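Local coordinates for protein endo-b-1,4-glucanase (Nasutitermes takasagoensis, PDB 1KS8) that probably cleaves internal beta-1,4-glucosidic linkages in cellulose and related beta-glucans, as a family 9 glycoside hydrolase with an (alpha/alpha)6 barrel, at residues Asp57-Gly62 and Tyr114-Gln119; Asp121-Phe126 and Met135-Tyr140. All blocks are in the same frame, centred on the assembly; numbering follows the deposited sequence.

Contact 1: Asp57-Gly62 and Tyr114-Gln119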
ATOM      1  N   ASP A  57      14.425  -1.670  -1.271  1.00  7.59           N
ATOM      2  CA  ASP A  57      15.312  -0.544  -1.547  1.00  7.31           C
ATOM      3  C   ASP A  57      15.053   0.593  -0.563  1.00  6.47           C
ATOM      4  O   ASP A  57      14.313   0.427   0.407  1.00  7.02           O
ATOM      5  CB  ASP A  57      15.088  -0.054  -2.984  1.00  7.55           C
ATOM      6  CG  ASP A  57      13.643   0.352  -3.253  1.00  7.57           C
ATOM      7  OD1 ASP A  57      12.754   0.040  -2.428  1.00  7.65           O
ATOM      8  OD2 ASP A  57      13.387   0.977  -4.307  1.00  7.89           O
ATOM      9  N   PHE A  58      15.647   1.755  -0.817  1.00  6.74           N
ATOM     10  CA  PHE A  58      15.470   2.887   0.084  1.00  6.38           C
ATOM     11  C   PHE A  58      14.927   4.137  -0.587  1.00  6.93           C
ATOM     12  O   PHE A  58      15.042   5.245  -0.061  1.00  7.20           O
ATOM     13  CB  PHE A  58      16.786   3.165   0.826  1.00  7.17           C
ATOM     14  CG  PHE A  58      17.274   1.986   1.622  1.00  7.29           C
ATOM     15  CD1 PHE A  58      18.536   1.449   1.399  1.00  8.68           C
ATOM     16  CD2 PHE A  58      16.438   1.372   2.556  1.00  7.29           C
ATOM     17  CE1 PHE A  58      18.962   0.312   2.090  1.00  8.68           C
ATOM     18  CE2 PHE A  58      16.851   0.236   3.252  1.00  6.61           C
ATOM     19  CZ  PHE A  58      18.115  -0.295   3.017  1.00  6.92           C
ATOM     20  N   VAL A  59      14.319   3.955  -1.754  1.00  6.68           N
ATOM     21  CA  VAL A  59      13.707   5.075  -2.445  1.00  6.47           C
ATOM     22  C   VAL A  59      12.326   5.271  -1.833  1.00  6.43           C
ATOM     23  O   VAL A  59      11.666   4.308  -1.431  1.00  7.09           O
ATOM     24  CB  VAL A  59      13.503   4.794  -3.955  1.00  6.45           C
ATOM     25  CG1 VAL A  59      12.784   5.965  -4.610  1.00  7.21           C
ATOM     26  CG2 VAL A  59      14.833   4.556  -4.634  1.00  7.72           C
ATOM     27  N   LYS A  60      11.903   6.524  -1.741  1.00  6.38           N
ATOM     28  CA  LYS A  60      10.580   6.839  -1.240  1.00  6.21           C
ATOM     29  C   LYS A  60       9.767   7.207  -2.489  1.00  6.61           C
ATOM     30  O   LYS A  60       9.860   8.320  -3.011  1.00  6.50           O
ATOM     31  CB  LYS A  60      10.664   7.983  -0.219  1.00  5.54           C
ATOM     32  CG  LYS A  60      11.163   7.475   1.138  1.00  7.66           C
ATOM     33  CD  LYS A  60      12.030   8.462   1.910  1.00  8.79           C
ATOM     34  CE  LYS A  60      11.288   9.717   2.319  1.00  8.33           C
ATOM     35  NZ  LYS A  60      12.067  10.463   3.360  1.00  8.49           N
ATOM     36  N   PHE A  61       9.022   6.225  -3.000  1.00  6.62           N
ATOM     37  CA  PHE A  61       8.184   6.395  -4.193  1.00  5.54           C
ATOM     38  C   PHE A  61       6.796   6.821  -3.722  1.00  7.04           C
ATOM     39  O   PHE A  61       6.037   6.016  -3.175  1.00  7.46           O
ATOM     40  CB  PHE A  61       8.100   5.075  -4.975  1.00  6.48           C
ATOM     41  CG  PHE A  61       9.316   4.781  -5.825  1.00  6.99           C
ATOM     42  CD1 PHE A  61       9.628   5.588  -6.917  1.00  6.04           C
ATOM     43  CD2 PHE A  61      10.126   3.673  -5.560  1.00  6.32           C
ATOM     44  CE1 PHE A  61      10.721   5.301  -7.734  1.00  7.46           C
ATOM     45  CE2 PHE A  61      11.227   3.376  -6.379  1.00  7.65           C
ATOM     46  CZ  PHE A  61      11.520   4.195  -7.467  1.00  7.59           C
ATOM     47  N   GLY A  62       6.469   8.085  -3.957  1.00  6.90           N
ATOM     48  CA  GLY A  62       5.203   8.632  -3.500  1.00  6.47           C
ATOM     49  C   GLY A  62       3.890   8.028  -3.959  1.00  5.42           C
ATOM     50  O   GLY A  62       2.920   8.028  -3.204  1.00  6.98           O
ATOM     51  N   TYR A 114       6.202  16.932  -3.428  1.00  7.27           N
ATOM     52  CA  TYR A 114       7.347  16.077  -3.693  1.00  7.66           C
ATOM     53  C   TYR A 114       6.886  14.630  -3.760  1.00  7.86           C
ATOM     54  O   TYR A 114       6.291  14.107  -2.816  1.00  8.56           O
ATOM     55  CB  TYR A 114       8.433  16.267  -2.632  1.00  8.37           C
ATOM     56  CG  TYR A 114       9.273  17.490  -2.908  1.00  7.77           C
ATOM     57  CD1 TYR A 114       8.826  18.766  -2.554  1.00  8.62           C
ATOM     58  CD2 TYR A 114      10.480  17.381  -3.596  1.00  7.91           C
ATOM     59  CE1 TYR A 114       9.566  19.904  -2.888  1.00  8.71           C
ATOM     60  CE2 TYR A 114      11.223  18.507  -3.933  1.00  8.26           C
ATOM     61  CZ  TYR A 114      10.760  19.763  -3.579  1.00  8.27           C
ATOM     62  OH  TYR A 114      11.492  20.872  -3.931  1.00  9.89           O
ATOM     63  N   GLY A 115       7.155  13.998  -4.898  1.00  7.36           N
ATOM     64  CA  GLY A 115       6.734  12.624  -5.103  1.00  8.04           C
ATOM     65  C   GLY A 115       7.818  11.574  -5.017  1.00  6.60           C
ATOM     66  O   GLY A 115       7.542  10.385  -5.193  1.00  6.70           O
ATOM     67  N   GLN A 116       9.052  11.985  -4.751  1.00  7.74           N
ATOM     68  CA  GLN A 116      10.126  11.012  -4.653  1.00  7.19           C
ATOM     69  C   GLN A 116      11.363  11.559  -3.970  1.00  6.94           C
ATOM     70  O   GLN A 116      11.706  12.728  -4.136  1.00  7.54           O
ATOM     71  CB  GLN A 116      10.517  10.522  -6.054  1.00  7.75           C
ATOM     72  CG  GLN A 116      11.322   9.223  -6.072  1.00  8.07           C
ATOM     73  CD  GLN A 116      11.574   8.720  -7.485  1.00  6.95           C
ATOM     74  OE1 GLN A 116      10.652   8.636  -8.297  1.00  7.57           O
ATOM     75  NE2 GLN A 116      12.824   8.373  -7.782  1.00  7.03           N
ATOM     76  N   VAL A 117      12.008  10.713  -3.176  1.00  7.21           N
ATOM     77  CA  VAL A 117      13.276  11.059  -2.542  1.00  7.59           C
ATOM     78  C   VAL A 117      14.145   9.837  -2.802  1.00  7.47           C
ATOM     79  O   VAL A 117      13.785   8.709  -2.434  1.00  7.61           O
ATOM     80  CB  VAL A 117      13.174  11.300  -1.027  1.00  7.57           C
ATOM     81  CG1 VAL A 117      14.565  11.620  -0.475  1.00 11.39           C
ATOM     82  CG2 VAL A 117      12.229  12.459  -0.746  1.00 10.00           C
ATOM     83  N   GLY A 118      15.275  10.072  -3.461  1.00  7.53           N
ATOM     84  CA  GLY A 118      16.182   9.003  -3.825  1.00  7.37           C
ATOM     85  C   GLY A 118      15.997   8.728  -5.307  1.00  7.48           C
ATOM     86  O   GLY A 118      14.875   8.790  -5.815  1.00  8.92           O
ATOM     87  N   GLN A 119      17.092   8.461  -6.012  1.00  7.76           N
ATOM     88  CA  GLN A 119      17.013   8.155  -7.435  1.00  8.72           C
ATOM     89  C   GLN A 119      17.081   6.643  -7.571  1.00  7.62           C
ATOM     90  O   GLN A 119      17.855   5.994  -6.872  1.00  9.28           O
ATOM     91  CB  GLN A 119      18.180   8.774  -8.205  1.00  9.42           C
ATOM     92  CG  GLN A 119      18.083   8.494  -9.699  1.00 10.52           C
ATOM     93  CD  GLN A 119      19.427   8.457 -10.395  1.00 10.84           C
ATOM     94  OE1 GLN A 119      20.357   7.787  -9.943  1.00 11.68           O
ATOM     95  NE2 GLN A 119      19.531   9.161 -11.519  1.00 12.39           N
TER
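The carbonyl oxygen of K60 is gripped from strand 113-117 by two groups, the N-H of V117 and the CA-H of Q116, whose CA lies 3.2 Å from K60 O. In return K60 N donates almost straight to V117 O (3.0 Å), completing an antiparallel hydrogen-bonded pair. Two residues on, G62 N meets G115 O at 2.8 Å from above the carbonyl plane; glycine suits this site because a CB would clash with that oxygen. G115 and Q116 form a classic beta bulge opposite Y140. F61 and Q116 share one face of the sheet. With CG anti to the backbone N (chi1 -163°), Q116 runs beside the phenyl ring, its OE1 3.4 Å from F61 CE1 and the two planes 63° apart. V59 CG1 sits over the centre of the same ring. Q116 NE2 donates in its amide plane to G118 O (2.9 Å) and also reaches D201. An alanine here would probably leave G118 O and D201 without this donor and open a gap beside F61. On the other face K60 lies alongside V117 and carries its ammonium to D40. Backbone bonds thus fix the register, while the amide nitrogen of a buried glutamine has two acceptors beside an aromatic ring.

Contact 2: Asp121-Phe126 and Met135-Tyr140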
ATOM      1  N   ASP A 121      18.441   4.519  -9.770  1.00  7.79           N
ATOM      2  CA  ASP A 121      19.751   3.928 -10.012  1.00  7.22           C
ATOM      3  C   ASP A 121      20.757   4.072  -8.882  1.00  7.30           C
ATOM      4  O   ASP A 121      21.392   3.095  -8.492  1.00  8.67           O
ATOM      5  CB  ASP A 121      20.353   4.477 -11.306  1.00  8.15           C
ATOM      6  CG  ASP A 121      19.603   4.008 -12.537  1.00  9.45           C
ATOM      7  OD1 ASP A 121      18.724   3.127 -12.398  1.00  8.49           O
ATOM      8  OD2 ASP A 121      19.894   4.515 -13.644  1.00  8.72           O
ATOM      9  N   ALA A 122      20.910   5.282  -8.354  1.00  8.13           N
ATOM     10  CA  ALA A 122      21.867   5.507  -7.278  1.00  8.51           C
ATOM     11  C   ALA A 122      21.497   4.688  -6.049  1.00  8.44           C
ATOM     12  O   ALA A 122      22.365   4.133  -5.374  1.00  9.48           O
ATOM     13  CB  ALA A 122      21.918   6.986  -6.923  1.00  9.01           C
ATOM     14  N   ASP A 123      20.203   4.612  -5.764  1.00  7.76           N
ATOM     15  CA  ASP A 123      19.738   3.857  -4.611  1.00  7.84           C
ATOM     16  C   ASP A 123      19.947   2.354  -4.794  1.00  7.41           C
ATOM     17  O   ASP A 123      20.520   1.684  -3.935  1.00  8.55           O
ATOM     18  CB  ASP A 123      18.251   4.124  -4.369  1.00  8.09           C
ATOM     19  CG  ASP A 123      17.765   3.538  -3.063  1.00  7.23           C
ATOM     20  OD1 ASP A 123      17.939   4.198  -2.022  1.00  8.54           O
ATOM     21  OD2 ASP A 123      17.222   2.416  -3.074  1.00  7.45           O
ATOM     22  N   HIS A 124      19.493   1.829  -5.925  1.00  8.12           N
ATOM     23  CA  HIS A 124      19.594   0.401  -6.184  1.00  8.01           C
ATOM     24  C   HIS A 124      21.004  -0.141  -6.400  1.00  8.57           C
ATOM     25  O   HIS A 124      21.229  -1.346  -6.285  1.00 10.05           O
ATOM     26  CB  HIS A 124      18.678   0.042  -7.355  1.00  8.27           C
ATOM     27  CG  HIS A 124      17.233   0.327  -7.082  1.00  7.93           C
ATOM     28  ND1 HIS A 124      16.249   0.193  -8.038  1.00  8.85           N
ATOM     29  CD2 HIS A 124      16.608   0.743  -5.955  1.00  7.42           C
ATOM     30  CE1 HIS A 124      15.079   0.512  -7.510  1.00  8.92           C
ATOM     31  NE2 HIS A 124      15.270   0.850  -6.248  1.00  8.11           N
ATOM     32  N   ALA A 125      21.951   0.742  -6.695  1.00  9.53           N
ATOM     33  CA  ALA A 125      23.336   0.328  -6.906  1.00  9.41           C
ATOM     34  C   ALA A 125      24.007   0.008  -5.571  1.00  9.41           C
ATOM     35  O   ALA A 125      25.104  -0.551  -5.530  1.00 11.37           O
ATOM     36  CB  ALA A 125      24.105   1.429  -7.622  1.00 10.36           C
ATOM     37  N   PHE A 126      23.333   0.368  -4.486  1.00  7.43           N
ATOM     38  CA  PHE A 126      23.824   0.147  -3.133  1.00  8.30           C
ATOM     39  C   PHE A 126      23.074  -0.996  -2.463  1.00  8.35           C
ATOM     40  O   PHE A 126      21.860  -1.112  -2.616  1.00 10.09           O
ATOM     41  CB  PHE A 126      23.617   1.429  -2.313  1.00  9.76           C
ATOM     42  CG  PHE A 126      23.823   1.261  -0.829  1.00 11.26           C
ATOM     43  CD1 PHE A 126      25.104   1.211  -0.290  1.00 13.53           C
ATOM     44  CD2 PHE A 126      22.733   1.184   0.033  1.00 12.24           C
ATOM     45  CE1 PHE A 126      25.296   1.088   1.086  1.00 15.14           C
ATOM     46  CE2 PHE A 126      22.914   1.061   1.410  1.00 12.71           C
ATOM     47  CZ  PHE A 126      24.197   1.015   1.936  1.00 13.80           C
ATOM     48  N   MET A 135      25.280   8.088  -0.807  1.00 10.53           N
ATOM     49  CA  MET A 135      25.007   8.669  -2.116  1.00  9.89           C
ATOM     50  C   MET A 135      23.977   9.785  -2.026  1.00  9.51           C
ATOM     51  O   MET A 135      23.175   9.836  -1.091  1.00  9.99           O
ATOM     52  CB  MET A 135      24.509   7.598  -3.096  1.00  9.76           C
ATOM     53  CG  MET A 135      23.027   7.246  -2.986  1.00 10.56           C
ATOM     54  SD  MET A 135      22.545   6.434  -1.446  1.00  9.74           S
ATOM     55  CE  MET A 135      23.045   4.745  -1.794  1.00 11.07           C
ATOM     56  N   ALA A 136      24.009  10.685  -3.003  1.00 10.89           N
ATOM     57  CA  ALA A 136      23.064  11.787  -3.037  1.00  9.49           C
ATOM     58  C   ALA A 136      21.660  11.226  -3.201  1.00  9.22           C
ATOM     59  O   ALA A 136      21.454  10.231  -3.899  1.00  8.48           O
ATOM     60  CB  ALA A 136      23.391  12.729  -4.193  1.00 10.73           C
ATOM     61  N   ARG A 137      20.701  11.861  -2.541  1.00  8.48           N
ATOM     62  CA  ARG A 137      19.307  11.449  -2.621  1.00  9.00           C
ATOM     63  C   ARG A 137      18.471  12.618  -3.122  1.00  9.01           C
ATOM     64  O   ARG A 137      17.929  13.404  -2.341  1.00  9.74           O
ATOM     65  CB  ARG A 137      18.815  10.963  -1.252  1.00  8.67           C
ATOM     66  CG  ARG A 137      19.307   9.556  -0.925  1.00  8.51           C
ATOM     67  CD  ARG A 137      19.067   9.161   0.522  1.00  8.87           C
ATOM     68  NE  ARG A 137      17.655   9.081   0.891  1.00  6.86           N
ATOM     69  CZ  ARG A 137      16.822   8.112   0.517  1.00  7.69           C
ATOM     70  NH1 ARG A 137      17.240   7.116  -0.254  1.00  7.64           N
ATOM     71  NH2 ARG A 137      15.564   8.124   0.945  1.00  7.58           N
ATOM     72  N   PRO A 138      18.370  12.755  -4.452  1.00  8.71           N
ATOM     73  CA  PRO A 138      17.595  13.841  -5.049  1.00  9.13           C
ATOM     74  C   PRO A 138      16.122  13.723  -4.696  1.00  9.09           C
ATOM     75  O   PRO A 138      15.615  12.622  -4.466  1.00  8.33           O
ATOM     76  CB  PRO A 138      17.827  13.657  -6.551  1.00 10.79           C
ATOM     77  CG  PRO A 138      19.134  12.928  -6.626  1.00 15.51           C
ATOM     78  CD  PRO A 138      19.037  11.950  -5.490  1.00 10.63           C
ATOM     79  N   ALA A 139      15.445  14.863  -4.648  1.00  8.76           N
ATOM     80  CA  ALA A 139      14.019  14.900  -4.364  1.00  8.60           C
ATOM     81  C   ALA A 139      13.360  15.449  -5.621  1.00  9.02           C
ATOM     82  O   ALA A 139      13.818  16.446  -6.186  1.00 10.86           O
ATOM     83  CB  ALA A 139      13.734  15.802  -3.171  1.00 10.16           C
ATOM     84  N   TYR A 140      12.297  14.788  -6.066  1.00  7.89           N
ATOM     85  CA  TYR A 140      11.589  15.197  -7.272  1.00  7.76           C
ATOM     86  C   TYR A 140      10.164  15.607  -6.925  1.00  7.82           C
ATOM     87  O   TYR A 140       9.524  14.993  -6.068  1.00  7.60           O
ATOM     88  CB  TYR A 140      11.564  14.043  -8.276  1.00  7.72           C
ATOM     89  CG  TYR A 140      12.928  13.484  -8.625  1.00  9.06           C
ATOM     90  CD1 TYR A 140      13.936  14.305  -9.128  1.00  9.39           C
ATOM     91  CD2 TYR A 140      13.201  12.124  -8.478  1.00  9.56           C
ATOM     92  CE1 TYR A 140      15.185  13.784  -9.479  1.00 10.61           C
ATOM     93  CE2 TYR A 140      14.442  11.594  -8.825  1.00  9.53           C
ATOM     94  CZ  TYR A 140      15.426  12.427  -9.324  1.00  9.66           C
ATOM     95  OH  TYR A 140      16.649  11.895  -9.674  1.00 12.31           O
TER
HETATM   96  O   HOH W   1      19.312   6.434  -2.162  1.00  9.04           O
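M135 drives its terminal methyl between F126 and the turn of helix that carries A122, and here the packing is close. M135 CE lies 3.4 Å from F126 CB and 3.7 Å from A122 O, the two side chains of M135 and F126 crossing at about a right angle. The chain folds to get there: CG stands between the backbone N and the carbonyl carbon (chi1 81°), and a further bend at chi3 (-81°) swings CE toward F126. An unbranched, flexible methionine can make such a bend, and the small A122 leaves room, its CB 4.1 Å from M135 CG. The polar side is looser. D123 OD1 approaches the edge of the R137 guanidinium near its plane, a long salt bridge of 3.5 Å to NH1. A water bridges the same two atoms, donating to D123 OD1 (2.6 Å) and accepting from R137 NH1 (2.9 Å). Both charges have other partners: D123 OD2 takes the N-H of F58, R137 NH1 donates to F58 O, and R137 NE pairs with D40. The helix and the 135-140 segment are therefore joined by apolar contact at M135 and, at R137, by a hydrated charge pair whose guanidinium would probably stabilise the D123 carboxylate.

How the contacts relate
From the N terminus, the chain first reaches 57-62, runs into helix 62-78, and returns after two further helices, 80-85 and 89-106, to strand 113-117; contact 1 closes this long, mainly helical loop. Helix 120-124 follows at once, and contact 2 closes a much shorter excursion of eight residues without regular structure before strand 139-142. The two contacts lie in series, neither enclosing the other, with centres 9 Å apart. Strand 113-117, the middle strand of the three-stranded antiparallel sheet, pairs with 60-61 in contact 1 and with 139-142, on which contact 2 ends. G118 N bonds to P138 O, D57 OD2 bonds to H124 NE2, and V59 packs on D123, tying sheet, short helix and the loop before strand 60-61 together.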